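Local structure of sulfur oxidation protein soxB (Thermus thermophilus, 2WDF) at residues A[444-449]-A[484-489]. The protein is a sulfur oxidation protein of the 5'-nucleotidase family that binds two manganese ions and probably acts as a hydrolase. Numbering follows the deposited sequence.
Sequences AVLEDI and ERVREV
Helix 439-453 passes beside the loop that leads into the short strand 486-487, with Glu447 CA 5.8 Å from Val486 CA where the two backbones come nearest. Glu447 carries the contact: its CG lies anti to the carbonyl carbon (chi1 -80°), and a bend at chi2 (-80°) swings the carboxylate off the helix to the backbone amides of the loop. Glu447 OE1 accepts from Val486 N, modelled at 2.5 Å, shorter than such a bond normally is, so the exact length is doubtful; the N-H comes from well above the carboxylate plane. Glu447 OE2 accepts from Arg485 N with its syn lone pair, at 3.1 Å, and has a weak bond from Gly483 N. A water donates to both Glu447 O and OE2 and accepts from Arg485 NH1 in the guanidinium plane; it bridges the two groups, whose charged atoms, Arg485 NH1 and Glu447 OE2, stay 5.4 Å apart. Arg485 NE also bonds to Pro478 O, and NH1 to Thr482 OG1. Beside these bonds, the Val486 side chain slides past Glu447 in the opposite direction, Val486 CG2 lying 3.8 Å from Glu447 CG and 4.0 Å from Leu446 CB. Replacing Glu447 with an alanine would probably leave the amides of Arg485 and Val486 without this acceptor and Val486 CG2 without part of its packing. Carboxylate capture of successive main-chain N-H groups here ties a helix of the 5'-nucleotidase C-terminal domain to a small mixed sheet, where strand 486-487 pairs antiparallel with 472-476, away from the manganese site.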
loop_
_atom_site.group_PDB
_atom_site.type_symbol
_atom_site.label_atom_id
_atom_site.label_comp_id
_atom_site.label_asym_id
_atom_site.label_seq_id
_atom_site.Cartn_x
_atom_site.Cartn_y
_atom_site.Cartn_z
ATOM N N ALA A 444 21.607 15.506 -0.575
ATOM C CA ALA A 444 21.326 15.040 -1.928
ATOM C C ALA A 444 20.265 13.950 -1.995
ATOM O O ALA A 444 19.451 13.924 -2.915
ATOM C CB ALA A 444 22.606 14.569 -2.606
ATOM N N VAL A 445 20.316 13.019 -1.052
ATOM C CA VAL A 445 19.353 11.923 -1.004
ATOM C C VAL A 445 17.951 12.475 -0.746
ATOM O O VAL A 445 16.984 12.109 -1.411
ATOM C CB VAL A 445 19.735 10.907 0.085
ATOM C CG1 VAL A 445 18.576 9.972 0.357
ATOM C CG2 VAL A 445 20.950 10.124 -0.331
ATOM N N LEU A 446 17.847 13.352 0.245
ATOM C CA LEU A 446 16.563 13.960 0.569
ATOM C C LEU A 446 16.027 14.800 -0.599
ATOM O O LEU A 446 14.843 14.729 -0.930
ATOM C CB LEU A 446 16.707 14.817 1.819
ATOM C CG LEU A 446 16.891 13.990 3.095
ATOM C CD1 LEU A 446 17.163 14.899 4.277
ATOM C CD2 LEU A 446 15.646 13.122 3.342
ATOM N N GLU A 447 16.896 15.597 -1.218
ATOM C CA GLU A 447 16.478 16.444 -2.336
ATOM C C GLU A 447 16.020 15.557 -3.481
ATOM O O GLU A 447 15.072 15.882 -4.188
ATOM C CB GLU A 447 17.622 17.354 -2.823
ATOM C CG GLU A 447 17.838 18.588 -1.981
ATOM C CD GLU A 447 16.861 19.719 -2.265
ATOM O OE1 GLU A 447 16.953 20.730 -1.550
ATOM O OE2 GLU A 447 16.034 19.636 -3.204
ATOM N N ASP A 448 16.720 14.440 -3.656
ATOM C CA ASP A 448 16.406 13.470 -4.693
ATOM C C ASP A 448 15.014 12.852 -4.488
ATOM O O ASP A 448 14.218 12.760 -5.423
ATOM C CB ASP A 448 17.463 12.371 -4.683
ATOM C CG ASP A 448 17.242 11.335 -5.760
ATOM O OD1 ASP A 448 17.412 10.136 -5.457
ATOM O OD2 ASP A 448 16.913 11.719 -6.905
ATOM N N ILE A 449 14.738 12.402 -3.266
ATOM C CA ILE A 449 13.434 11.824 -2.943
ATOM C C ILE A 449 12.380 12.906 -3.101
ATOM O O ILE A 449 11.312 12.658 -3.643
ATOM C CB ILE A 449 13.388 11.243 -1.501
ATOM C CG1 ILE A 449 14.330 10.042 -1.377
ATOM C CG2 ILE A 449 11.941 10.824 -1.158
ATOM C CD1 ILE A 449 14.916 9.863 0.009
ATOM N N GLU A 484 16.586 22.865 -4.303
ATOM C CA GLU A 484 16.232 23.881 -3.318
ATOM C C GLU A 484 15.055 23.494 -2.409
ATOM O O GLU A 484 14.584 24.317 -1.631
ATOM C CB GLU A 484 15.924 25.213 -4.020
ATOM C CG GLU A 484 17.157 25.923 -4.569
ATOM C CD GLU A 484 16.805 27.072 -5.493
ATOM O OE1 GLU A 484 15.857 27.822 -5.174
ATOM O OE2 GLU A 484 17.475 27.225 -6.540
ATOM N N ARG A 485 14.569 22.259 -2.511
ATOM C CA ARG A 485 13.424 21.845 -1.696
ATOM C C ARG A 485 13.780 21.554 -0.240
ATOM O O ARG A 485 12.950 21.697 0.655
ATOM C CB ARG A 485 12.708 20.645 -2.320
ATOM C CG ARG A 485 11.865 20.984 -3.530
ATOM C CD ARG A 485 10.920 19.843 -3.868
ATOM N NE ARG A 485 10.124 20.122 -5.067
ATOM C CZ ARG A 485 10.539 19.901 -6.310
ATOM N NH1 ARG A 485 11.749 19.404 -6.527
ATOM N NH2 ARG A 485 9.744 20.169 -7.340
ATOM N N VAL A 486 15.014 21.125 -0.014
ATOM C CA VAL A 486 15.474 20.785 1.322
ATOM C C VAL A 486 16.496 21.803 1.791
ATOM O O VAL A 486 17.527 21.992 1.144
ATOM C CB VAL A 486 16.071 19.373 1.356
ATOM C CG1 VAL A 486 16.427 18.988 2.783
ATOM C CG2 VAL A 486 15.119 18.366 0.709
ATOM N N ARG A 487 16.215 22.446 2.924
ATOM C CA ARG A 487 17.125 23.449 3.471
ATOM C C ARG A 487 17.224 23.380 4.987
ATOM O O ARG A 487 16.451 22.678 5.644
ATOM C CB ARG A 487 16.693 24.854 3.040
ATOM C CG ARG A 487 15.291 25.220 3.479
ATOM C CD ARG A 487 14.600 26.110 2.457
ATOM N NE ARG A 487 13.860 27.190 3.105
ATOM C CZ ARG A 487 12.941 27.938 2.503
ATOM N NH1 ARG A 487 12.650 27.736 1.222
ATOM N NH2 ARG A 487 12.315 28.892 3.183
ATOM N N GLU A 488 18.181 24.121 5.537
ATOM C CA GLU A 488 18.392 24.179 6.984
ATOM C C GLU A 488 18.557 22.796 7.613
ATOM O O GLU A 488 17.991 22.521 8.672
ATOM C CB GLU A 488 17.228 24.910 7.653
ATOM C CG GLU A 488 16.912 26.265 7.033
ATOM C CD GLU A 488 17.564 27.413 7.779
ATOM O OE1 GLU A 488 18.527 27.170 8.535
ATOM O OE2 GLU A 488 17.113 28.562 7.611
ATOM N N VAL A 489 19.307 21.918 6.952
ATOM C CA VAL A 489 19.507 20.572 7.474
ATOM C C VAL A 489 20.390 20.577 8.704
ATOM O O VAL A 489 21.453 21.202 8.716
ATOM C CB VAL A 489 20.052 19.599 6.416
ATOM C CG1 VAL A 489 20.195 18.191 7.017
ATOM C CG2 VAL A 489 19.155 19.579 5.186
HETATM O O HOH W 1 14.157 18.399 -4.803
#